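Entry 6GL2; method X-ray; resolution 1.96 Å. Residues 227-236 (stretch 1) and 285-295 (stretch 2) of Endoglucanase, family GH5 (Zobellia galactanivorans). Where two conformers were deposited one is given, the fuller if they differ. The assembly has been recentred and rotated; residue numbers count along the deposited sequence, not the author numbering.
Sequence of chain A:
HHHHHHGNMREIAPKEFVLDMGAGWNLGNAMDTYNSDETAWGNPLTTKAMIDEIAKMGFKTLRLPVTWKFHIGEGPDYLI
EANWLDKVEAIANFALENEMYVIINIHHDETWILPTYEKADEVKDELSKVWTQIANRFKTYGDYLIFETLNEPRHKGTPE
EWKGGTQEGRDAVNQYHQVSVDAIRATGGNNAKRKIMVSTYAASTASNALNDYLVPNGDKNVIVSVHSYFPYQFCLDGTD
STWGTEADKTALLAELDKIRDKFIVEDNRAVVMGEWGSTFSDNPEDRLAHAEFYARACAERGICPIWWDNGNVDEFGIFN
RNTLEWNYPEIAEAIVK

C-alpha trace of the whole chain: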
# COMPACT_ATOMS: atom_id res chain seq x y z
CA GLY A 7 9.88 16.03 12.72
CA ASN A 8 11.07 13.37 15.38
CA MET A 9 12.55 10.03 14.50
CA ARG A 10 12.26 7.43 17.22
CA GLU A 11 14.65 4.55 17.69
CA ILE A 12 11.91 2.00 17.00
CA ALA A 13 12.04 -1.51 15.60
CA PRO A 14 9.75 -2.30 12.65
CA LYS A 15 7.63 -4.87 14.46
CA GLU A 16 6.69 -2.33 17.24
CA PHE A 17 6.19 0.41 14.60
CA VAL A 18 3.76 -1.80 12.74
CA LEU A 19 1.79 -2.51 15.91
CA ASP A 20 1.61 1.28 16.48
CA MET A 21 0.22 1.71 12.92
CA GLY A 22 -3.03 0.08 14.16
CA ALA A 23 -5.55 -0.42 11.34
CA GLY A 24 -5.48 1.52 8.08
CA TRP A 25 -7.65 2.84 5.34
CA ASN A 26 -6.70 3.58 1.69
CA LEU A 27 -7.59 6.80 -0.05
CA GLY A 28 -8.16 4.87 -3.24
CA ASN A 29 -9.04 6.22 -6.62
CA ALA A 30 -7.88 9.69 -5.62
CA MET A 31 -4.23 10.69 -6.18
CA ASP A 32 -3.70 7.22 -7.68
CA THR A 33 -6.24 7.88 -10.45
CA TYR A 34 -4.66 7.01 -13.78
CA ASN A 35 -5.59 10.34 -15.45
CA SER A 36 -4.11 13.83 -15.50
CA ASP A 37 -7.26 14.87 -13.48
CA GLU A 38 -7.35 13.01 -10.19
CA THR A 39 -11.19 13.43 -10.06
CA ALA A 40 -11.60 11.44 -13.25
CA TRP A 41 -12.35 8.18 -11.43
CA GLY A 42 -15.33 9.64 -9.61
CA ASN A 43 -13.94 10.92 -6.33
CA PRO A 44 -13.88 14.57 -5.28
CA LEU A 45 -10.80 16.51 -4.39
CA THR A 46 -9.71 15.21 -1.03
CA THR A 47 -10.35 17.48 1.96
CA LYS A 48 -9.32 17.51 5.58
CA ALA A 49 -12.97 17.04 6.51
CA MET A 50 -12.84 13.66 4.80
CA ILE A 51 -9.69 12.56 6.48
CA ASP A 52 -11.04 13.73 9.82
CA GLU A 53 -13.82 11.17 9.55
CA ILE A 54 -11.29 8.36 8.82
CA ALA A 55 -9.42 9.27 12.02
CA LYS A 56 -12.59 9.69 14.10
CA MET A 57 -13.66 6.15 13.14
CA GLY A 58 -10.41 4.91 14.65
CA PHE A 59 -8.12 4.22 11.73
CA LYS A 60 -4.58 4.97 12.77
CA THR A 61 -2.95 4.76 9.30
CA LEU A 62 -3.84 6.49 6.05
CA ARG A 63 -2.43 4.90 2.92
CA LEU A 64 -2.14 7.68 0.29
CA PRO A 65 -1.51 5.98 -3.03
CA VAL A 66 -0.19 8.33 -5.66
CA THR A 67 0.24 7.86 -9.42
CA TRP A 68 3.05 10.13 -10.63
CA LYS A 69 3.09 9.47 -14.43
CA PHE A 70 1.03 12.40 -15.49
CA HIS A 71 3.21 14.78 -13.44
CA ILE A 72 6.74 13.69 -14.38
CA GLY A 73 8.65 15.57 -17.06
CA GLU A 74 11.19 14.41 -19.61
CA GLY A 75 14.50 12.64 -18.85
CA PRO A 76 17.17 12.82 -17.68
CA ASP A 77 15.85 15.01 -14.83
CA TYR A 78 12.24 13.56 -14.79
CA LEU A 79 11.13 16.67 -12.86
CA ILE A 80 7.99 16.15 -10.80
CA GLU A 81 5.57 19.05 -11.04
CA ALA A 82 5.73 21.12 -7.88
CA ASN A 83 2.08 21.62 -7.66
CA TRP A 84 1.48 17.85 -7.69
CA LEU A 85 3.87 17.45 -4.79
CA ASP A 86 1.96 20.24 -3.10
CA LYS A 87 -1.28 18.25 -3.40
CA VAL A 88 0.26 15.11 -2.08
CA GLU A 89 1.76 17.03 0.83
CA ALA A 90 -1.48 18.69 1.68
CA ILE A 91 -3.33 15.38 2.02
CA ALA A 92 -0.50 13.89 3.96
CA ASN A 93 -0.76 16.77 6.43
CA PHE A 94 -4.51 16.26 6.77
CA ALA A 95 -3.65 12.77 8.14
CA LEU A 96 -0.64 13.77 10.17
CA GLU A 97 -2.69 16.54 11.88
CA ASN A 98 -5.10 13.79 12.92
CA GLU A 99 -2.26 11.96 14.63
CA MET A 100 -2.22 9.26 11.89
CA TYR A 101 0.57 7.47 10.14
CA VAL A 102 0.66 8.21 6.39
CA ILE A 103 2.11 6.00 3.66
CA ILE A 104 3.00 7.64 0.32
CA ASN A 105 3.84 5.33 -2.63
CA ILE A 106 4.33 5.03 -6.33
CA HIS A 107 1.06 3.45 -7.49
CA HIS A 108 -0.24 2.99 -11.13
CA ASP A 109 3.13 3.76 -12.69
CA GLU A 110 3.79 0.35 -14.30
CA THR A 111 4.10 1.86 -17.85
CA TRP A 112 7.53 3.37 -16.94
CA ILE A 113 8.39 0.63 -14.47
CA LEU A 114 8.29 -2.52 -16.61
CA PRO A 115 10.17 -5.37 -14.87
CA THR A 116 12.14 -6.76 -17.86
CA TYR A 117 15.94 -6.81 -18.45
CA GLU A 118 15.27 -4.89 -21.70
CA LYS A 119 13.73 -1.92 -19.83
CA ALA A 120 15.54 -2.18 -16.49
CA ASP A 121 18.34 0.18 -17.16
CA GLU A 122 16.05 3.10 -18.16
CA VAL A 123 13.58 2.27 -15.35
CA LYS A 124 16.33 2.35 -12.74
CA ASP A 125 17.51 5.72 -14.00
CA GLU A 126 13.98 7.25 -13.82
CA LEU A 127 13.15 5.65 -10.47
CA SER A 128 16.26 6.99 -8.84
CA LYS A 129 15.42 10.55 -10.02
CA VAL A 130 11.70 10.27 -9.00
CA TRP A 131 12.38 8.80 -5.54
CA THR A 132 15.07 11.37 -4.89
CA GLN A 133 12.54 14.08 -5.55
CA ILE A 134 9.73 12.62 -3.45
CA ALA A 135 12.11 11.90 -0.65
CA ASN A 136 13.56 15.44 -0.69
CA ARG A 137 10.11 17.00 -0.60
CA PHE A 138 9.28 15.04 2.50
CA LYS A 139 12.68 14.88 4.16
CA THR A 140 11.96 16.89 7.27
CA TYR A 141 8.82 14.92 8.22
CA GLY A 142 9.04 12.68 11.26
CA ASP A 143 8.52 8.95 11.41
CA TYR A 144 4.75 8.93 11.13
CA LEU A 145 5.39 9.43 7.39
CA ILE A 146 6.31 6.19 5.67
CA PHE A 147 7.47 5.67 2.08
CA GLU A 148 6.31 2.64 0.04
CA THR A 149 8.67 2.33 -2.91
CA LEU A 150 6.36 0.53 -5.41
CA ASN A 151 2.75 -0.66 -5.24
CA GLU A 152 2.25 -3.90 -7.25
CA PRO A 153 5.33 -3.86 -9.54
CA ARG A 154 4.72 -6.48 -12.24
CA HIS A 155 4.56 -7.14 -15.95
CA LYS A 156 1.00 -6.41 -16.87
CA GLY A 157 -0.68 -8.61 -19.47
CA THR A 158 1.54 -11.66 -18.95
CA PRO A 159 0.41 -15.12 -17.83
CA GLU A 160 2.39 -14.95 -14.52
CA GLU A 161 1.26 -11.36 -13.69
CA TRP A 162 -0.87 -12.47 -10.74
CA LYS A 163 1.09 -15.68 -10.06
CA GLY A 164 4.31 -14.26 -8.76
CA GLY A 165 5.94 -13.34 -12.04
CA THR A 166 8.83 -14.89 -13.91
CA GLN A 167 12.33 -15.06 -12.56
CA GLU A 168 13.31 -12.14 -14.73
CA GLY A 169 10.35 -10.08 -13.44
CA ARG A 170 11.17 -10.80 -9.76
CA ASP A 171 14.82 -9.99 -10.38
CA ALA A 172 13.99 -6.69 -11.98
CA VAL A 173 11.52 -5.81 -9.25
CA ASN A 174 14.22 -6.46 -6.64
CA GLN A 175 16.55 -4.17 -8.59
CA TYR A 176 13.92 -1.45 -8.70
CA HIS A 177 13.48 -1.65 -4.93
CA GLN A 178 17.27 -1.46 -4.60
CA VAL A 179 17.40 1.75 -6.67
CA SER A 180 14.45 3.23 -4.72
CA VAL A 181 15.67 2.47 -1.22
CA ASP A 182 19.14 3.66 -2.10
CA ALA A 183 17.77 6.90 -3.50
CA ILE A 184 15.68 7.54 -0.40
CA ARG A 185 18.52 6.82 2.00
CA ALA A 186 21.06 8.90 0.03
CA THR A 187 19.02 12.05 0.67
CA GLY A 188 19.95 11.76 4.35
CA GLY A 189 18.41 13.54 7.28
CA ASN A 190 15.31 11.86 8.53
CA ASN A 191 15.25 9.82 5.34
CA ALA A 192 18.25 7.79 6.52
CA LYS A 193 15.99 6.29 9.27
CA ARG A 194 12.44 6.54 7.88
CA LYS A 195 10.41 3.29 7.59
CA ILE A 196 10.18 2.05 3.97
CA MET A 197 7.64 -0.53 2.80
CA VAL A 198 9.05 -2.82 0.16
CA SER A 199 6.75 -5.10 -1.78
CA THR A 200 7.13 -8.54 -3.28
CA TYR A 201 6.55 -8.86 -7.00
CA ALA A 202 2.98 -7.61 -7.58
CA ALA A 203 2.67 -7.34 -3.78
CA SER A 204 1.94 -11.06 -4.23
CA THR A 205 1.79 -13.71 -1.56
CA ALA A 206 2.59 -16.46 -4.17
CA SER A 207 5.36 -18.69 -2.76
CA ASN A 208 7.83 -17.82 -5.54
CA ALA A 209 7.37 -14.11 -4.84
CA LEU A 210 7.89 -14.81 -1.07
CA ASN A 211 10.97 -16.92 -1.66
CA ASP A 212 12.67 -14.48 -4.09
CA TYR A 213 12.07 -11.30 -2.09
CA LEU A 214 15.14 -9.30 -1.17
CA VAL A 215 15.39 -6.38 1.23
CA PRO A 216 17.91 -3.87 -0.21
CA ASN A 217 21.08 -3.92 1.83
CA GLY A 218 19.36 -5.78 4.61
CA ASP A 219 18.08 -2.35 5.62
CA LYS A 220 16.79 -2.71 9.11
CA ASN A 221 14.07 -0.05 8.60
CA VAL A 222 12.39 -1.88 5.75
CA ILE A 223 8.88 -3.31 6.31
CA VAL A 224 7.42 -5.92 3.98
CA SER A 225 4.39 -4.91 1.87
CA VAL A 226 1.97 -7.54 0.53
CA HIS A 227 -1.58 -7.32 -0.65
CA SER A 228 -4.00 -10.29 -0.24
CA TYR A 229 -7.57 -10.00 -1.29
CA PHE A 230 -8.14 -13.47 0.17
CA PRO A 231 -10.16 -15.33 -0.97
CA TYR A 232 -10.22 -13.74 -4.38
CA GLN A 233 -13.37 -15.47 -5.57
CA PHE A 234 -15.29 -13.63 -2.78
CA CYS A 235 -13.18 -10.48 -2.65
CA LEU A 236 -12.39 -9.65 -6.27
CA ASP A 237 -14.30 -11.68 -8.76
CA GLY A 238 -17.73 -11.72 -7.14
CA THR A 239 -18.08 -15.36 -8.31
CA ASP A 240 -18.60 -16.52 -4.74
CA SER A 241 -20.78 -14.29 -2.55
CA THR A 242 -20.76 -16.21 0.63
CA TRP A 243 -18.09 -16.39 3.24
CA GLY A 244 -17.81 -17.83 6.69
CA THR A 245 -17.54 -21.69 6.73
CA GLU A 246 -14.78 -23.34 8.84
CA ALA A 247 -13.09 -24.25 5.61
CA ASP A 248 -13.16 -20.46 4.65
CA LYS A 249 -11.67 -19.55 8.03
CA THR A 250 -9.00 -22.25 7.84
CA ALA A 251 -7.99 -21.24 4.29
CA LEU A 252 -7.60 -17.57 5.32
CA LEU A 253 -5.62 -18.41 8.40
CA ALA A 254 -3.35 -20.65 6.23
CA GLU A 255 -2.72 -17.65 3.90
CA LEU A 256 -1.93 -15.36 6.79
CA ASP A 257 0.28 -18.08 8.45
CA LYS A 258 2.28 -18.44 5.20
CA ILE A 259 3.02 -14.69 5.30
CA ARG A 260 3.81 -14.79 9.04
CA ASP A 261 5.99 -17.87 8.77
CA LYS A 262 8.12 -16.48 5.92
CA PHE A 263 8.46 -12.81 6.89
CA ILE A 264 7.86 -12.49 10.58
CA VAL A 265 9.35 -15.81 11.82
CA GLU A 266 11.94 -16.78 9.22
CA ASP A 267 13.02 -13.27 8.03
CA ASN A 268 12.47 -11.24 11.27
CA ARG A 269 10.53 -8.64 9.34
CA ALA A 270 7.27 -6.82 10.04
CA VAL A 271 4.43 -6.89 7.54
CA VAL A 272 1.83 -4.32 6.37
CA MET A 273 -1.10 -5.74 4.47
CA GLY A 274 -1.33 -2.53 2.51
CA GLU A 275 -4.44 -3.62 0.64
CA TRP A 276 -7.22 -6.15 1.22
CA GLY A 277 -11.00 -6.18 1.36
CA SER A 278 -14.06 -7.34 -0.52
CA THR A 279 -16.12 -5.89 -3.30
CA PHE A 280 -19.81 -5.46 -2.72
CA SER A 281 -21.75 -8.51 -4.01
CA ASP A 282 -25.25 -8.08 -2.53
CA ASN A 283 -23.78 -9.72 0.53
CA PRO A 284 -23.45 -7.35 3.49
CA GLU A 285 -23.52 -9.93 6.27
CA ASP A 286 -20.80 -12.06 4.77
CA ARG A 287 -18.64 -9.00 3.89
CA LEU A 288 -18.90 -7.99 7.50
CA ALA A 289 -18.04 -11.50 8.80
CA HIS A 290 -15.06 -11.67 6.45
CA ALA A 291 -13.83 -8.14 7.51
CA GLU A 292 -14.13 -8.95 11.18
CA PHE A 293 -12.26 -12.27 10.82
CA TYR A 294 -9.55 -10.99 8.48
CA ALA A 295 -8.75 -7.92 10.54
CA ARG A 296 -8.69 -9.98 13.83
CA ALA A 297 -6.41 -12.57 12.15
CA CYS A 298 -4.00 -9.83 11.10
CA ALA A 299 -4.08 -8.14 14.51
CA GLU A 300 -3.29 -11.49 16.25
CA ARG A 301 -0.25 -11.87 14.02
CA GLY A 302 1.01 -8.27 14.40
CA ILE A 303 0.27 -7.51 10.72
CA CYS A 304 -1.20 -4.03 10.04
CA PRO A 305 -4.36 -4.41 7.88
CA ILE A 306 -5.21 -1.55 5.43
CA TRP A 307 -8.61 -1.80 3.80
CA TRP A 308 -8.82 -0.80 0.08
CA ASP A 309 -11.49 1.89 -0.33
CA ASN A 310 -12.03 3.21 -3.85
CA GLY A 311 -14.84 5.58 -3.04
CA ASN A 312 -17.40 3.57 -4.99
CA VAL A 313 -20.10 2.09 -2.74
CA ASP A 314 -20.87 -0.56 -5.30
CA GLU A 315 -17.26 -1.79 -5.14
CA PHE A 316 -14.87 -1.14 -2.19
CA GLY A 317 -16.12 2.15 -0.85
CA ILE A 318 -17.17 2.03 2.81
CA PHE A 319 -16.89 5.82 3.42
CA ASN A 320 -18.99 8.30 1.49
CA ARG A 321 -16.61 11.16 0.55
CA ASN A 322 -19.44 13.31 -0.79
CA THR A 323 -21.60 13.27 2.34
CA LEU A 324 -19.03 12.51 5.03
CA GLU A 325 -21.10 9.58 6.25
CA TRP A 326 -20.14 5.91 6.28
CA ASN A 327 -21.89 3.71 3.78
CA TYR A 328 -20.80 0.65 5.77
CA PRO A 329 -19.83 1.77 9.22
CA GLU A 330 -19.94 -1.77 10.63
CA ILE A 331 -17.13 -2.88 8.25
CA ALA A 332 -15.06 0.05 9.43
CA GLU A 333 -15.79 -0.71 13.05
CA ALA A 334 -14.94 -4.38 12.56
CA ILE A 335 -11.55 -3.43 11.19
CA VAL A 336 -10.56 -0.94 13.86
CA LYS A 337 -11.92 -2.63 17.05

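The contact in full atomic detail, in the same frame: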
# COMPACT_ATOMS: atom_id res chain seq x y z
N HIS A 227 -0.17 -7.51 -0.52
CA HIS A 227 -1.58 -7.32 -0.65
C HIS A 227 -2.20 -8.70 -0.78
O HIS A 227 -1.70 -9.53 -1.57
CB HIS A 227 -1.90 -6.51 -1.89
CG HIS A 227 -1.26 -5.11 -1.92
ND1 HIS A 227 -1.31 -4.32 -3.00
CD2 HIS A 227 -0.63 -4.45 -0.94
CE1 HIS A 227 -0.64 -3.16 -2.69
NE2 HIS A 227 -0.28 -3.21 -1.46
N SER A 228 -3.33 -8.96 -0.16
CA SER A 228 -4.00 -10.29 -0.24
C SER A 228 -5.50 -10.15 -0.10
O SER A 228 -6.00 -10.03 1.01
CB SER A 228 -3.46 -11.17 0.83
OG SER A 228 -4.03 -12.51 0.48
N TYR A 229 -6.14 -10.07 -1.23
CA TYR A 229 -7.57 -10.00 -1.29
C TYR A 229 -8.21 -11.43 -1.17
O TYR A 229 -8.80 -11.92 -2.09
CB TYR A 229 -8.06 -9.33 -2.51
CG TYR A 229 -7.75 -7.82 -2.67
CD1 TYR A 229 -6.51 -7.40 -3.12
CD2 TYR A 229 -8.66 -6.86 -2.28
CE1 TYR A 229 -6.26 -6.05 -3.30
CE2 TYR A 229 -8.39 -5.51 -2.45
CZ TYR A 229 -7.22 -5.13 -2.93
OH TYR A 229 -7.05 -3.75 -3.11
N PHE A 230 -7.91 -12.04 -0.06
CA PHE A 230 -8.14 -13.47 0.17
C PHE A 230 -9.51 -13.67 0.83
O PHE A 230 -9.78 -13.08 1.83
CB PHE A 230 -7.06 -14.06 1.08
CG PHE A 230 -7.04 -15.56 1.05
CD1 PHE A 230 -8.03 -16.28 1.72
CD2 PHE A 230 -6.20 -16.24 0.21
CE1 PHE A 230 -8.08 -17.68 1.61
CE2 PHE A 230 -6.23 -17.62 0.14
CZ PHE A 230 -7.19 -18.35 0.83
N PRO A 231 -10.37 -14.54 0.25
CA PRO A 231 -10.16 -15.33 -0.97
C PRO A 231 -10.65 -14.60 -2.20
O PRO A 231 -11.69 -13.94 -2.12
CB PRO A 231 -10.98 -16.61 -0.72
CG PRO A 231 -12.14 -16.05 0.05
CD PRO A 231 -11.59 -14.95 0.93
N TYR A 232 -9.91 -14.63 -3.29
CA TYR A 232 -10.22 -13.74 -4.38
C TYR A 232 -11.59 -13.96 -5.02
O TYR A 232 -12.15 -13.05 -5.63
CB TYR A 232 -9.07 -13.75 -5.41
CG TYR A 232 -9.07 -14.99 -6.25
CD1 TYR A 232 -9.87 -15.10 -7.39
CD2 TYR A 232 -8.30 -16.09 -5.87
CE1 TYR A 232 -9.85 -16.27 -8.14
CE2 TYR A 232 -8.27 -17.25 -6.65
CZ TYR A 232 -9.06 -17.32 -7.77
OH TYR A 232 -9.07 -18.49 -8.55
N GLN A 233 -12.08 -15.19 -4.97
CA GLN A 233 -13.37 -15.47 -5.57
C GLN A 233 -14.52 -14.66 -4.91
O GLN A 233 -15.45 -14.25 -5.57
CB GLN A 233 -13.68 -16.95 -5.37
CG GLN A 233 -12.76 -17.85 -6.16
CD GLN A 233 -11.54 -18.32 -5.40
OE1 GLN A 233 -11.11 -17.78 -4.34
NE2 GLN A 233 -10.96 -19.42 -5.95
N PHE A 234 -14.40 -14.48 -3.61
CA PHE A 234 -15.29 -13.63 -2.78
C PHE A 234 -14.89 -12.16 -2.88
O PHE A 234 -15.74 -11.30 -3.06
CB PHE A 234 -15.20 -14.10 -1.37
CG PHE A 234 -16.03 -13.32 -0.42
CD1 PHE A 234 -17.40 -13.57 -0.29
CD2 PHE A 234 -15.52 -12.31 0.43
CE1 PHE A 234 -18.20 -12.85 0.57
CE2 PHE A 234 -16.31 -11.63 1.31
CZ PHE A 234 -17.67 -11.88 1.39
N CYS A 235 -13.63 -11.86 -2.81
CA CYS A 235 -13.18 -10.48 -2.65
C CYS A 235 -13.11 -9.66 -3.93
O CYS A 235 -13.39 -8.46 -3.93
CB CYS A 235 -11.87 -10.41 -1.92
SG CYS A 235 -11.82 -11.00 -0.27
N LEU A 236 -12.64 -10.31 -5.00
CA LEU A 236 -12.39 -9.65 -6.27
C LEU A 236 -13.33 -10.01 -7.37
O LEU A 236 -13.86 -9.10 -8.06
CB LEU A 236 -10.95 -9.91 -6.73
CG LEU A 236 -9.82 -9.36 -5.83
CD1 LEU A 236 -8.44 -9.71 -6.36
CD2 LEU A 236 -9.99 -7.86 -5.65
N GLU A 285 -23.85 -9.19 5.08
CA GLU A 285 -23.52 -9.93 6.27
C GLU A 285 -22.19 -10.72 6.14
O GLU A 285 -21.44 -10.79 7.05
CB GLU A 285 -24.67 -10.87 6.67
CG GLU A 285 -25.89 -10.14 7.22
CD GLU A 285 -26.94 -9.93 6.17
N ASP A 286 -22.02 -11.28 4.98
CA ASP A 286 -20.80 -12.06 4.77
C ASP A 286 -19.59 -11.13 4.59
O ASP A 286 -18.50 -11.47 5.06
CB ASP A 286 -20.93 -13.13 3.66
CG ASP A 286 -21.84 -14.36 4.04
OD1 ASP A 286 -22.45 -14.44 5.13
OD2 ASP A 286 -21.92 -15.22 3.13
N ARG A 287 -19.73 -9.97 3.95
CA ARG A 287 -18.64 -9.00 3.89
C ARG A 287 -18.20 -8.60 5.28
O ARG A 287 -17.06 -8.44 5.58
CB ARG A 287 -18.97 -7.74 3.11
CG ARG A 287 -19.04 -7.89 1.65
CD ARG A 287 -19.28 -6.50 1.09
NE ARG A 287 -18.19 -5.56 0.91
CZ ARG A 287 -18.30 -4.25 0.66
NH1 ARG A 287 -19.38 -3.61 0.95
NH2 ARG A 287 -17.29 -3.55 0.11
N LEU A 288 -19.18 -8.36 6.17
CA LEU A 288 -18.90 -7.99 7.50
C LEU A 288 -18.18 -9.11 8.28
O LEU A 288 -17.18 -8.86 9.01
CB LEU A 288 -20.20 -7.64 8.29
CG LEU A 288 -20.02 -7.20 9.72
CD1 LEU A 288 -19.04 -6.03 9.93
CD2 LEU A 288 -21.41 -6.89 10.35
N ALA A 289 -18.69 -10.34 8.17
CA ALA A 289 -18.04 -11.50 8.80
C ALA A 289 -16.60 -11.67 8.33
O ALA A 289 -15.72 -11.89 9.11
CB ALA A 289 -18.80 -12.79 8.53
N HIS A 290 -16.39 -11.54 7.04
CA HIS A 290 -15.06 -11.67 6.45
C HIS A 290 -14.15 -10.53 6.98
O HIS A 290 -13.00 -10.78 7.39
CB HIS A 290 -15.18 -11.58 4.94
CG HIS A 290 -13.85 -11.53 4.27
ND1 HIS A 290 -13.24 -10.32 3.96
CD2 HIS A 290 -13.02 -12.53 3.80
CE1 HIS A 290 -12.13 -10.60 3.31
NE2 HIS A 290 -11.91 -11.95 3.32
N ALA A 291 -14.63 -9.27 7.03
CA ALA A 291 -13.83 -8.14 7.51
C ALA A 291 -13.41 -8.35 8.93
O ALA A 291 -12.24 -8.11 9.33
CB ALA A 291 -14.55 -6.80 7.23
N GLU A 292 -14.40 -8.71 9.76
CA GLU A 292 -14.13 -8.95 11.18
C GLU A 292 -13.02 -9.99 11.39
O GLU A 292 -12.11 -9.82 12.17
CB GLU A 292 -15.45 -9.49 11.84
CG GLU A 292 -16.54 -8.46 12.18
CD GLU A 292 -17.88 -9.03 12.59
OE1 GLU A 292 -18.07 -10.26 12.41
OE2 GLU A 292 -18.76 -8.23 13.05
N PHE A 293 -13.17 -11.10 10.65
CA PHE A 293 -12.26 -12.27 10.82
C PHE A 293 -10.84 -11.97 10.30
O PHE A 293 -9.83 -12.21 10.90
CB PHE A 293 -12.81 -13.47 10.10
CG PHE A 293 -12.06 -14.75 10.41
CD1 PHE A 293 -12.38 -15.58 11.52
CD2 PHE A 293 -10.96 -15.12 9.66
CE1 PHE A 293 -11.67 -16.74 11.77
CE2 PHE A 293 -10.22 -16.31 9.94
CZ PHE A 293 -10.58 -17.10 11.00
N TYR A 294 -10.85 -11.33 9.12
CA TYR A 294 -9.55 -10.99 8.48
C TYR A 294 -8.74 -10.06 9.38
O TYR A 294 -7.56 -10.21 9.60
CB TYR A 294 -9.89 -10.45 7.05
CG TYR A 294 -8.67 -10.30 6.12
CD1 TYR A 294 -7.68 -9.38 6.42
CD2 TYR A 294 -8.57 -11.00 4.94
CE1 TYR A 294 -6.58 -9.21 5.61
CE2 TYR A 294 -7.46 -10.84 4.12
CZ TYR A 294 -6.46 -9.88 4.43
OH TYR A 294 -5.36 -9.72 3.63
N ALA A 295 -9.42 -8.95 9.79
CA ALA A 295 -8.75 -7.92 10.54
C ALA A 295 -8.23 -8.52 11.89
O ALA A 295 -7.10 -8.25 12.31
CB ALA A 295 -9.65 -6.71 10.78

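Contact between the loop and helix start of residues 227-236 and one side of the helix 285-295, which presents Asp 286, His 290 and Tyr 294 at successive turns. At Ser 228 the backbone carbonyl accepts a hydrogen bond from the phenol of Tyr 294 (OH of Tyr 294 to O of Ser 228, 2.7 Å); the same carbonyl also receives a weak bond from N of Phe 230 (3.0 Å to O of Ser 228), so it serves both the local turn and the helix. Phe 230 contributes chiefly through its backbone: O of Phe 230 accepts a hydrogen bond from NE2 of His 290 (2.8 Å, N-H...O angle 158°), lying near the plane of the imidazole, as suits a ring nitrogen donor. CB of Phe 230 is 4.4 Å from CE2 of Tyr 294, while the end of the side chain leads away. The two bonds thus tie side chains one helical turn apart to carbonyls two residues apart in the loop. A cis peptide bond precedes Pro 231, the N-cap residue of the following helix; CD of Pro 231 lies 3.8 Å from NE2 of His 290. Phe 234, buried and directed toward the partner helix, has the largest covered area of the contact. CE2 of Phe 234 sits over one face of the His 290 imidazole, 3.8 Å from CB of His 290, with the ring planes inclined at 46° and centroids 5.3 Å apart; CZ of Phe 234 reaches the helix backbone, 3.8 Å from O of Asp 286 and 3.8 Å from N of Arg 287. Cys 235 adds a further contact to the imidazole, SG of Cys 235 lying 3.6 Å from CE1 of His 290 in an oblique sulfur-aromatic approach. His 290 is therefore the hub, held by one polar bond and packed by neighbouring side chains.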